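Local coordinates for AT5G66160 protein (Arabidopsis thaliana, PDB 7BVW) that probably sorts proteins to the protein storage vacuole as a membrane receptor, and through this zinc-binding RING-H2 domain works as an E3 ligase in post-Golgi trafficking, at residues A32-D37 with A52-C57. Residues are numbered along the deposited sequence; the frame is centred on the assembly and turned at random.
Sequences AICLED and AFHLNC. With ZN (zinc ion), chain C.
Cys34 carries SG between its backbone N and carbonyl carbon (chi1 68°), whereas His54 CG and Cys57 SG each lie anti to the carbonyl carbon, beside the backbone N, and these torsions bring three ligands to one zinc ion. The site is the three-cysteine, one-histidine centre of a RING-H2 finger, completed by Cys31, and it illustrates how a metal can tie a loop to a strand-helix junction, with an apolar patch alongside. His54, the N-cap of helix 55-65, binds the zinc through ND1 at 2.3 Å, leaving NE2 to hydrogen-bond Glu42; the metal on one nitrogen and the carboxylate on the other together probably hold the ring's rotation, and the carboxylate would probably make the imidazole a stronger donor to the metal. Cys34 SG meets the same ring at its edge, in plane, 3.3 Å from ND1, while Cys57 SG closes in from the first turn of the helix at 2.4 Å from the zinc.

Beside the metal, Ile33 fills the angle between helix and aromatic ring. Its CG2 lies 3.7 Å from Cys57 CB, and its CG1 approaches Phe53 CD2 to 3.6 Å, the two side chains crossing at about a right angle. An alanine here would probably open a gap between Phe53 and Cys57, leaving that flank of the ring freer to shift. Ala32 CB meets the ring edge near its plane, and a water accepts from Ala32 N and lies within hydrogen-bonding distance of Ala52 O. On the loop side, Glu36 N donates a long hydrogen bond to the zinc-bound Cys34 SG, 3.6 Å away at 160°.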
# COMPACT_ATOMS: atom_id res chain seq x y z
N ALA A 32 -5.22 -0.14 7.18
CA ALA A 32 -5.36 -1.40 7.88
C ALA A 32 -4.06 -1.84 8.56
O ALA A 32 -4.11 -2.69 9.46
CB ALA A 32 -5.82 -2.50 6.92
N ILE A 33 -2.92 -1.28 8.16
CA ILE A 33 -1.64 -1.73 8.71
C ILE A 33 -1.37 -1.09 10.07
O ILE A 33 -0.84 -1.75 10.97
CB ILE A 33 -0.52 -1.43 7.70
CG1 ILE A 33 -0.72 -2.26 6.43
CG2 ILE A 33 0.85 -1.70 8.30
CD1 ILE A 33 0.39 -2.10 5.41
N CYS A 34 -1.74 0.18 10.24
CA CYS A 34 -1.50 0.88 11.50
C CYS A 34 -2.78 1.25 12.24
O CYS A 34 -2.70 1.71 13.38
CB CYS A 34 -0.68 2.15 11.26
SG CYS A 34 -1.54 3.44 10.34
N LEU A 35 -3.95 1.06 11.62
CA LEU A 35 -5.28 1.30 12.18
C LEU A 35 -5.59 2.77 12.41
O LEU A 35 -6.62 3.10 13.00
CB LEU A 35 -5.49 0.53 13.50
CG LEU A 35 -5.33 -0.99 13.45
CD1 LEU A 35 -5.90 -1.61 14.72
CD2 LEU A 35 -5.99 -1.58 12.21
N GLU A 36 -4.74 3.68 11.93
CA GLU A 36 -4.99 5.11 12.06
C GLU A 36 -5.82 5.61 10.88
O GLU A 36 -5.60 5.19 9.74
CB GLU A 36 -3.67 5.88 12.14
CG GLU A 36 -2.72 5.40 13.21
CD GLU A 36 -3.16 5.79 14.61
OE1 GLU A 36 -4.08 6.64 14.74
OE2 GLU A 36 -2.60 5.25 15.59
N ASP A 37 -6.76 6.50 11.17
CA ASP A 37 -7.54 7.11 10.10
C ASP A 37 -6.66 8.04 9.28
O ASP A 37 -5.83 8.77 9.82
CB ASP A 37 -8.72 7.90 10.68
CG ASP A 37 -9.70 7.01 11.44
OD1 ASP A 37 -9.76 5.80 11.13
OD2 ASP A 37 -10.39 7.52 12.34
N ALA A 52 -5.59 0.36 -0.61
CA ALA A 52 -4.64 1.44 -0.40
C ALA A 52 -4.20 1.50 1.06
O ALA A 52 -4.92 1.08 1.97
CB ALA A 52 -5.23 2.79 -0.82
N PHE A 53 -3.00 2.02 1.27
CA PHE A 53 -2.42 2.11 2.60
C PHE A 53 -1.60 3.39 2.70
O PHE A 53 -1.31 4.04 1.70
CB PHE A 53 -1.53 0.91 2.92
CG PHE A 53 -2.17 -0.42 2.67
CD1 PHE A 53 -2.12 -1.00 1.41
CD2 PHE A 53 -2.81 -1.11 3.69
CE1 PHE A 53 -2.71 -2.23 1.18
CE2 PHE A 53 -3.40 -2.33 3.46
CZ PHE A 53 -3.35 -2.90 2.20
N HIS A 54 -1.23 3.73 3.93
CA HIS A 54 -0.13 4.67 4.14
C HIS A 54 1.09 4.19 3.36
O HIS A 54 1.42 3.00 3.39
CB HIS A 54 0.20 4.78 5.63
CG HIS A 54 -0.72 5.68 6.40
ND1 HIS A 54 -1.18 5.37 7.66
CD2 HIS A 54 -1.25 6.89 6.09
CE1 HIS A 54 -1.96 6.34 8.09
NE2 HIS A 54 -2.02 7.28 7.16
N LEU A 55 1.73 5.11 2.64
CA LEU A 55 2.89 4.75 1.84
C LEU A 55 3.97 4.10 2.70
O LEU A 55 4.52 3.05 2.34
CB LEU A 55 3.43 5.99 1.12
CG LEU A 55 4.66 5.80 0.22
CD1 LEU A 55 4.52 6.67 -1.02
CD2 LEU A 55 5.96 6.13 0.95
N ASN A 56 4.28 4.71 3.85
CA ASN A 56 5.32 4.15 4.72
C ASN A 56 4.90 2.80 5.29
O ASN A 56 5.75 1.93 5.52
CB ASN A 56 5.63 5.13 5.85
CG ASN A 56 6.55 6.25 5.42
OD1 ASN A 56 7.31 6.10 4.46
ND2 ASN A 56 6.50 7.37 6.13
N CYS A 57 3.61 2.61 5.54
CA CYS A 57 3.15 1.36 6.14
C CYS A 57 3.28 0.19 5.17
O CYS A 57 3.83 -0.86 5.53
CB CYS A 57 1.71 1.50 6.62
SG CYS A 57 1.52 2.55 8.07
ZN ZN C . -0.75 3.18 8.13
O HOH W 1 -6.14 0.21 4.32